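Local coordinates for protein tumor necrosis factor receptor superfamily member 11B (Mus musculus, PDB 4E4D) that acts as a secreted decoy receptor for the cytokine RANKL, neutralising it and so restraining osteoclast formation and activation, at residues 7-11 and 19-23; 89-93 and 114-118; 101-107 and 130-135. All coordinates share one frame; numbering follows the deposited sequence.

From the N terminus, interaction 1 comes first: residues 7-11 and 19-23 pair as a small beta hairpin and close a seven-residue loop within the first TNFR cysteine-rich repeat. It is complete before the other two begin, and its centre lies about 40 Å from that of interaction 2 and about 57 Å from that of interaction 3. Interaction 2 closes a longer loop inside the third repeat. Before it ends, 101-107 opens interaction 3, whose partner 130-135 belongs to the fourth repeat, so the two contacts cross along the chain. They also touch in space, through a probable hydrogen bond from Arg-101 N to Asn-118 OD1.

Interaction 1 (7-11 and 19-23); sequences YLHYD and LCDKC
Tyr-10 and Cys-20 form the hydrogen-bonded antiparallel pair of a short hairpin: Tyr-10 N donates to Cys-20 O at 3.1 Å, and Cys-20 N returns a bond of 2.9 Å to Tyr-10 O. The tyrosine CG sits between its own backbone N and carbonyl carbon (chi1 72°), which turns the ring back across the partner strand. There Cys-20 SG lies 4.0 Å from the centroid of the Tyr-10 ring in an oblique sulfur-aromatic contact, while the carbonyl Asp-21 O approaches the ring edge. Lys-22 continues the hairpin with a bond of 3.0 Å from its N to Leu-8 O. Its extended chain lays CG against Tyr-10 CD1, 3.9 Å away, and takes CD across the Leu-8 side chain, near its CB and CD2. On the other face, His-9 and Asp-21 form the non-hydrogen-bonded pair, their side chains side by side with ring and carboxylate planes 74° apart. Leu-19 CD1 rests over the imidazole, 4.0 Å from the His-9 ring centroid. Disulfides from Cys-20 to Cys-33 and Cys-23 to Cys-41 fasten the hairpin to the rest of the first cysteine-rich repeat. Backbone hydrogen bonds thus set the pairing, and cysteine sulfur and aliphatic lysine carbons fill in around the Tyr-10 ring, in a largely exposed contact.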
loop_
_atom_site.group_PDB
_atom_site.type_symbol
_atom_site.label_atom_id
_atom_site.label_comp_id
_atom_site.label_asym_id
_atom_site.label_seq_id
_atom_site.Cartn_x
_atom_site.Cartn_y
_atom_site.Cartn_z
ATOM N N TYR B 7 25.040 -36.638 4.284
ATOM C CA TYR B 7 24.594 -38.009 4.064
ATOM C C TYR B 7 23.174 -38.034 3.503
ATOM O O TYR B 7 22.604 -39.104 3.285
ATOM C CB TYR B 7 24.658 -38.799 5.371
ATOM C CG TYR B 7 25.919 -38.548 6.167
ATOM C CD1 TYR B 7 27.133 -38.327 5.529
ATOM C CD2 TYR B 7 25.894 -38.519 7.556
ATOM C CE1 TYR B 7 28.289 -38.093 6.251
ATOM C CE2 TYR B 7 27.045 -38.285 8.287
ATOM C CZ TYR B 7 28.240 -38.072 7.630
ATOM O OH TYR B 7 29.391 -37.837 8.348
ATOM N N LEU B 8 22.607 -36.853 3.275
ATOM C CA LEU B 8 21.294 -36.743 2.653
ATOM C C LEU B 8 21.471 -36.540 1.155
ATOM O O LEU B 8 22.450 -35.935 0.720
ATOM C CB LEU B 8 20.504 -35.582 3.254
ATOM C CG LEU B 8 19.307 -35.993 4.116
ATOM C CD1 LEU B 8 19.746 -36.326 5.536
ATOM C CD2 LEU B 8 18.244 -34.906 4.114
ATOM N N HIS B 9 20.526 -37.046 0.369
ATOM C CA HIS B 9 20.688 -37.078 -1.081
ATOM C C HIS B 9 19.500 -36.521 -1.865
ATOM O O HIS B 9 18.341 -36.747 -1.517
ATOM C CB HIS B 9 20.954 -38.514 -1.532
ATOM C CG HIS B 9 22.315 -39.020 -1.167
ATOM N ND1 HIS B 9 22.541 -40.310 -0.741
ATOM C CD2 HIS B 9 23.524 -38.409 -1.175
ATOM C CE1 HIS B 9 23.830 -40.473 -0.497
ATOM N NE2 HIS B 9 24.448 -39.333 -0.755
ATOM N N TYR B 10 19.816 -35.793 -2.934
ATOM C CA TYR B 10 18.832 -35.359 -3.921
ATOM C C TYR B 10 19.376 -35.786 -5.283
ATOM O O TYR B 10 20.258 -36.640 -5.341
ATOM C CB TYR B 10 18.615 -33.846 -3.858
ATOM C CG TYR B 10 19.765 -33.032 -4.405
ATOM C CD1 TYR B 10 20.964 -32.937 -3.713
ATOM C CD2 TYR B 10 19.649 -32.352 -5.611
ATOM C CE1 TYR B 10 22.018 -32.196 -4.209
ATOM C CE2 TYR B 10 20.697 -31.606 -6.114
ATOM C CZ TYR B 10 21.878 -31.532 -5.409
ATOM O OH TYR B 10 22.927 -30.794 -5.905
ATOM N N ASP B 11 18.877 -35.210 -6.373
ATOM C CA ASP B 11 19.355 -35.615 -7.698
ATOM C C ASP B 11 19.060 -34.629 -8.833
ATOM O O ASP B 11 17.900 -34.364 -9.146
ATOM C CB ASP B 11 18.774 -36.983 -8.061
ATOM C CG ASP B 11 17.277 -37.066 -7.823
ATOM O OD1 ASP B 11 16.645 -36.010 -7.611
ATOM O OD2 ASP B 11 16.732 -38.189 -7.851
ATOM N N LEU B 19 22.027 -39.269 -8.086
ATOM C CA LEU B 19 21.857 -38.676 -6.766
ATOM C C LEU B 19 23.188 -38.155 -6.234
ATOM O O LEU B 19 24.253 -38.566 -6.691
ATOM C CB LEU B 19 21.236 -39.684 -5.790
ATOM C CG LEU B 19 21.957 -41.016 -5.564
ATOM C CD1 LEU B 19 23.146 -40.865 -4.626
ATOM C CD2 LEU B 19 20.982 -42.048 -5.024
ATOM N N CYS B 20 23.120 -37.239 -5.273
ATOM C CA CYS B 20 24.322 -36.654 -4.695
ATOM C C CYS B 20 24.009 -35.909 -3.401
ATOM O O CYS B 20 22.858 -35.569 -3.129
ATOM C CB CYS B 20 24.994 -35.718 -5.702
ATOM S SG CYS B 20 23.905 -34.450 -6.386
ATOM N N ASP B 21 25.048 -35.659 -2.610
ATOM C CA ASP B 21 24.891 -35.099 -1.272
ATOM C C ASP B 21 24.393 -33.658 -1.270
ATOM O O ASP B 21 24.793 -32.845 -2.104
ATOM C CB ASP B 21 26.220 -35.180 -0.519
ATOM C CG ASP B 21 26.657 -36.607 -0.266
ATOM O OD1 ASP B 21 27.222 -37.228 -1.191
ATOM O OD2 ASP B 21 26.437 -37.108 0.857
ATOM N N LYS B 22 23.515 -33.356 -0.320
ATOM C CA LYS B 22 23.078 -31.989 -0.079
ATOM C C LYS B 22 24.187 -31.239 0.645
ATOM O O LYS B 22 25.156 -31.843 1.105
ATOM C CB LYS B 22 21.810 -31.971 0.778
ATOM C CG LYS B 22 20.602 -32.637 0.141
ATOM C CD LYS B 22 19.357 -32.420 0.988
ATOM C CE LYS B 22 18.131 -33.071 0.369
ATOM N NZ LYS B 22 16.891 -32.766 1.139
ATOM N N CYS B 23 24.042 -29.922 0.749
ATOM C CA CYS B 23 25.008 -29.110 1.479
ATOM C C CYS B 23 24.638 -29.034 2.954
ATOM O O CYS B 23 23.477 -28.829 3.304
ATOM C CB CYS B 23 25.097 -27.705 0.880
ATOM S SG CYS B 23 26.054 -27.624 -0.651
#

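Interaction 2 (89-93 and 114-118); sequences GRYLE and TPERN
Thr-114 meets Tyr-91 through its backbone, its carbonyl oxygen O lying 3.4 Å from Tyr-91 CB. The same oxygen accepts Arg-117 N at 2.9 Å and so closes a type I beta turn over residues 114-117. Pro-115 follows, and its carbonyl makes the backbone bond of the contact: Leu-92 N donates to Pro-115 O at 3.3 Å, coming from above the carbonyl plane. Two CA-H...O contacts flank this bond, one from Tyr-91 CA to the same Pro-115 O and one from Pro-115 CA to Arg-90 O. Past the turn, Arg-117 brings its backbone carbonyl up to Tyr-91 CB. Asn-118 then lays its side chain over one face of the tyrosine, with CB 3.8 Å from the Tyr-91 ring centroid. Its CG is anti to the backbone N (chi1 -162°), which carries the amide over the CE1-CZ rim toward the hydroxyl, in an offset stack with the planes only 14° apart. The amide is fixed by Asn-118 OD1 accepting from Arg-101 N. A leucine at Tyr-91 would probably leave this amide without its flat partner and open a gap beneath it. Arg-90, whose side chain points away from the turn, reaches an acidic side chain on the chain of a different protein in the assembly. A strand tyrosine stacked beneath an asparagine that follows a turn fits the cysteine-rich repeat of the TNF receptor family, here the third.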
loop_
_atom_site.group_PDB
_atom_site.type_symbol
_atom_site.label_atom_id
_atom_site.label_comp_id
_atom_site.label_asym_id
_atom_site.label_seq_id
_atom_site.Cartn_x
_atom_site.Cartn_y
_atom_site.Cartn_z
ATOM N N GLY B 89 9.509 -7.932 31.470
ATOM C CA GLY B 89 8.235 -7.263 31.637
ATOM C C GLY B 89 7.613 -6.837 30.321
ATOM O O GLY B 89 6.610 -6.123 30.307
ATOM N N ARG B 90 8.203 -7.274 29.212
ATOM C CA ARG B 90 7.701 -6.918 27.889
ATOM C C ARG B 90 7.611 -8.138 26.979
ATOM O O ARG B 90 8.192 -9.184 27.264
ATOM C CB ARG B 90 8.600 -5.862 27.244
ATOM C CG ARG B 90 8.651 -4.551 28.001
ATOM C CD ARG B 90 9.567 -3.548 27.323
ATOM N NE ARG B 90 9.571 -2.266 28.021
ATOM C CZ ARG B 90 8.664 -1.307 27.845
ATOM N NH1 ARG B 90 7.664 -1.470 26.988
ATOM N NH2 ARG B 90 8.758 -0.179 28.534
ATOM N N TYR B 91 6.874 -7.991 25.883
ATOM C CA TYR B 91 6.745 -9.052 24.892
ATOM C C TYR B 91 6.639 -8.432 23.505
ATOM O O TYR B 91 6.202 -7.290 23.359
ATOM C CB TYR B 91 5.509 -9.903 25.178
ATOM C CG TYR B 91 4.209 -9.213 24.836
ATOM C CD1 TYR B 91 3.709 -8.197 25.636
ATOM C CD2 TYR B 91 3.483 -9.578 23.711
ATOM C CE1 TYR B 91 2.523 -7.563 25.326
ATOM C CE2 TYR B 91 2.296 -8.951 23.393
ATOM C CZ TYR B 91 1.821 -7.944 24.203
ATOM O OH TYR B 91 0.639 -7.316 23.891
ATOM N N LEU B 92 7.036 -9.185 22.485
ATOM C CA LEU B 92 7.038 -8.672 21.121
ATOM C C LEU B 92 5.642 -8.707 20.505
ATOM O O LEU B 92 5.070 -9.777 20.291
ATOM C CB LEU B 92 8.014 -9.467 20.253
ATOM C CG LEU B 92 8.188 -8.953 18.821
ATOM C CD1 LEU B 92 8.712 -7.524 18.818
ATOM C CD2 LEU B 92 9.114 -9.866 18.033
ATOM N N GLU B 93 5.102 -7.524 20.229
ATOM C CA GLU B 93 3.806 -7.393 19.574
ATOM C C GLU B 93 3.977 -6.626 18.266
ATOM O O GLU B 93 4.153 -5.408 18.268
ATOM C CB GLU B 93 2.819 -6.664 20.490
ATOM C CG GLU B 93 1.433 -6.471 19.894
ATOM C CD GLU B 93 0.718 -7.781 19.623
ATOM O OE1 GLU B 93 -0.336 -7.759 18.955
ATOM O OE2 GLU B 93 1.206 -8.834 20.084
ATOM N N THR B 114 5.519 -14.316 28.918
ATOM C CA THR B 114 6.751 -14.686 28.233
ATOM C C THR B 114 7.165 -13.552 27.301
ATOM O O THR B 114 6.317 -12.795 26.833
ATOM C CB THR B 114 6.553 -15.976 27.409
ATOM O OG1 THR B 114 5.950 -16.982 28.232
ATOM C CG2 THR B 114 7.876 -16.496 26.871
ATOM N N PRO B 115 8.473 -13.418 27.034
ATOM C CA PRO B 115 8.922 -12.402 26.075
ATOM C C PRO B 115 8.332 -12.572 24.672
ATOM O O PRO B 115 8.583 -11.732 23.807
ATOM C CB PRO B 115 10.438 -12.600 26.046
ATOM C CG PRO B 115 10.764 -13.153 27.387
ATOM C CD PRO B 115 9.603 -14.025 27.761
ATOM N N GLU B 116 7.564 -13.636 24.452
ATOM C CA GLU B 116 6.904 -13.856 23.169
ATOM C C GLU B 116 5.382 -13.906 23.307
ATOM O O GLU B 116 4.671 -14.044 22.311
ATOM C CB GLU B 116 7.401 -15.156 22.531
ATOM C CG GLU B 116 8.819 -15.088 21.981
ATOM C CD GLU B 116 9.871 -14.948 23.067
ATOM O OE1 GLU B 116 9.593 -15.323 24.226
ATOM O OE2 GLU B 116 10.980 -14.461 22.759
ATOM N N ARG B 117 4.882 -13.794 24.534
ATOM C CA ARG B 117 3.444 -13.860 24.775
ATOM C C ARG B 117 3.017 -12.929 25.905
ATOM O O ARG B 117 3.755 -12.720 26.867
ATOM C CB ARG B 117 3.023 -15.295 25.094
ATOM C CG ARG B 117 3.393 -16.299 24.015
ATOM C CD ARG B 117 2.721 -17.641 24.243
ATOM N NE ARG B 117 3.145 -18.638 23.261
ATOM C CZ ARG B 117 2.677 -18.722 22.018
ATOM N NH1 ARG B 117 1.763 -17.864 21.581
ATOM N NH2 ARG B 117 3.129 -19.666 21.206
ATOM N N ASN B 118 1.814 -12.379 25.781
ATOM C CA ASN B 118 1.289 -11.447 26.770
ATOM C C ASN B 118 0.690 -12.186 27.964
ATOM O O ASN B 118 0.383 -13.376 27.876
ATOM C CB ASN B 118 0.237 -10.544 26.123
ATOM C CG ASN B 118 -0.036 -9.292 26.932
ATOM O OD1 ASN B 118 0.622 -9.032 27.939
ATOM N ND2 ASN B 118 -1.006 -8.501 26.486
#

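Interaction 3 (101-107 and 130-135); sequences RSCPPGS and SGETSS
Pro-105 and Thr-133 bring their aliphatic parts together at an oblique crossing: the threonine methyl CG2 meets CD and CG of the proline ring, 3.7 Å from Pro-105 CD. The methyl is placed there because CG2 stands anti to the Thr-133 carbonyl carbon, while OG1 takes the position between backbone N and carbonyl carbon (chi1 54°). Farther along, Ser-130 points its side chain at the turn formed by Pro-104 to Ser-107. Its OG reaches Ser-107 O in a weak hydrogen bond of 3.5 Å. That turn is type II, closed by Ser-107 N on Pro-104 O at 3.0 Å, with Gly-106 at its third position, where the positive phi of 109° would drive any CB into the carbonyl oxygen of Pro-105. Gly-131 packs its CA 3.9 Å from Pro-105 CA, its lack of a side chain letting the backbones come this near. At the opposite end, Ser-135 CB lies 3.9 Å from Ser-102 OG. Between these ends, Thr-133 CA and Cys-103 O make a CA-H...O contact of 3.3 Å. Cys-103 is held by its disulfide to Cys-121. The contact therefore joins loops of the third and fourth repeats, within the elongated row of disulfide-linked cysteine-rich repeats characteristic of TNF receptor family members.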
loop_
_atom_site.group_PDB
_atom_site.type_symbol
_atom_site.label_atom_id
_atom_site.label_comp_id
_atom_site.label_asym_id
_atom_site.label_seq_id
_atom_site.Cartn_x
_atom_site.Cartn_y
_atom_site.Cartn_z
ATOM N N ARG B 101 0.027 -6.916 29.877
ATOM C CA ARG B 101 -1.268 -6.386 30.286
ATOM C C ARG B 101 -1.341 -6.243 31.801
ATOM O O ARG B 101 -0.717 -7.009 32.537
ATOM C CB ARG B 101 -2.391 -7.303 29.798
ATOM C CG ARG B 101 -3.791 -6.791 30.102
ATOM C CD ARG B 101 -4.865 -7.777 29.661
ATOM N NE ARG B 101 -4.822 -8.043 28.223
ATOM C CZ ARG B 101 -4.152 -9.040 27.652
ATOM N NH1 ARG B 101 -3.447 -9.897 28.381
ATOM N NH2 ARG B 101 -4.186 -9.186 26.335
ATOM N N SER B 102 -2.109 -5.259 32.260
ATOM C CA SER B 102 -2.295 -5.027 33.689
ATOM C C SER B 102 -3.750 -5.250 34.083
ATOM O O SER B 102 -4.630 -4.480 33.701
ATOM C CB SER B 102 -1.865 -3.606 34.058
ATOM O OG SER B 102 -0.500 -3.391 33.745
ATOM N N CYS B 103 -3.995 -6.307 34.849
ATOM C CA CYS B 103 -5.345 -6.639 35.290
ATOM C C CYS B 103 -5.954 -5.491 36.091
ATOM O O CYS B 103 -5.341 -5.002 37.041
ATOM C CB CYS B 103 -5.328 -7.910 36.142
ATOM S SG CYS B 103 -4.770 -9.390 35.264
ATOM N N PRO B 104 -7.169 -5.059 35.714
ATOM C CA PRO B 104 -7.849 -3.957 36.405
ATOM C C PRO B 104 -8.317 -4.351 37.803
ATOM O O PRO B 104 -8.185 -5.515 38.183
ATOM C CB PRO B 104 -9.055 -3.675 35.505
ATOM C CG PRO B 104 -9.331 -4.971 34.836
ATOM C CD PRO B 104 -7.990 -5.614 34.624
ATOM N N PRO B 105 -8.857 -3.387 38.563
ATOM C CA PRO B 105 -9.374 -3.666 39.907
ATOM C C PRO B 105 -10.445 -4.752 39.885
ATOM O O PRO B 105 -11.517 -4.547 39.315
ATOM C CB PRO B 105 -9.976 -2.323 40.338
ATOM C CG PRO B 105 -9.259 -1.305 39.524
ATOM C CD PRO B 105 -8.988 -1.964 38.206
ATOM N N GLY B 106 -10.148 -5.895 40.494
ATOM C CA GLY B 106 -11.073 -7.013 40.520
ATOM C C GLY B 106 -10.609 -8.160 39.640
ATOM O O GLY B 106 -11.343 -9.125 39.427
ATOM N N SER B 107 -9.389 -8.052 39.125
ATOM C CA SER B 107 -8.819 -9.095 38.282
ATOM C C SER B 107 -7.364 -9.350 38.657
ATOM O O SER B 107 -6.630 -8.421 38.994
ATOM C CB SER B 107 -8.917 -8.701 36.808
ATOM O OG SER B 107 -8.275 -9.658 35.982
ATOM N N SER B 130 -9.310 -9.022 44.702
ATOM C CA SER B 130 -7.991 -8.444 44.474
ATOM C C SER B 130 -8.043 -6.921 44.497
ATOM O O SER B 130 -7.340 -6.280 45.280
ATOM C CB SER B 130 -7.426 -8.923 43.135
ATOM O OG SER B 130 -8.262 -8.533 42.060
ATOM N N GLY B 131 -8.876 -6.347 43.636
ATOM C CA GLY B 131 -9.008 -4.904 43.545
ATOM C C GLY B 131 -7.663 -4.208 43.467
ATOM O O GLY B 131 -7.321 -3.404 44.334
ATOM N N GLU B 132 -6.897 -4.520 42.426
ATOM C CA GLU B 132 -5.575 -3.931 42.246
ATOM C C GLU B 132 -5.190 -3.878 40.771
ATOM O O GLU B 132 -5.501 -4.789 40.003
ATOM C CB GLU B 132 -4.529 -4.733 43.022
ATOM C CG GLU B 132 -3.111 -4.205 42.880
ATOM C CD GLU B 132 -2.089 -5.086 43.572
ATOM O OE1 GLU B 132 -2.484 -6.134 44.126
ATOM O OE2 GLU B 132 -0.892 -4.730 43.562
ATOM N N THR B 133 -4.509 -2.804 40.383
ATOM C CA THR B 133 -4.015 -2.654 39.020
ATOM C C THR B 133 -2.573 -3.139 38.928
ATOM O O THR B 133 -1.642 -2.334 38.873
ATOM C CB THR B 133 -4.080 -1.188 38.553
ATOM O OG1 THR B 133 -3.387 -0.352 39.488
ATOM C CG2 THR B 133 -5.525 -0.726 38.439
ATOM N N SER B 134 -2.394 -4.456 38.911
ATOM C CA SER B 134 -1.061 -5.047 38.890
ATOM C C SER B 134 -0.970 -6.192 37.887
ATOM O O SER B 134 -1.901 -6.986 37.749
ATOM C CB SER B 134 -0.689 -5.553 40.284
ATOM O OG SER B 134 0.568 -6.206 40.272
ATOM N N SER B 135 0.160 -6.267 37.191
ATOM C CA SER B 135 0.423 -7.359 36.261
ATOM C C SER B 135 1.392 -8.356 36.887
ATOM O O SER B 135 1.984 -9.182 36.192
ATOM C CB SER B 135 1.011 -6.816 34.958
ATOM O OG SER B 135 2.275 -6.217 35.181
#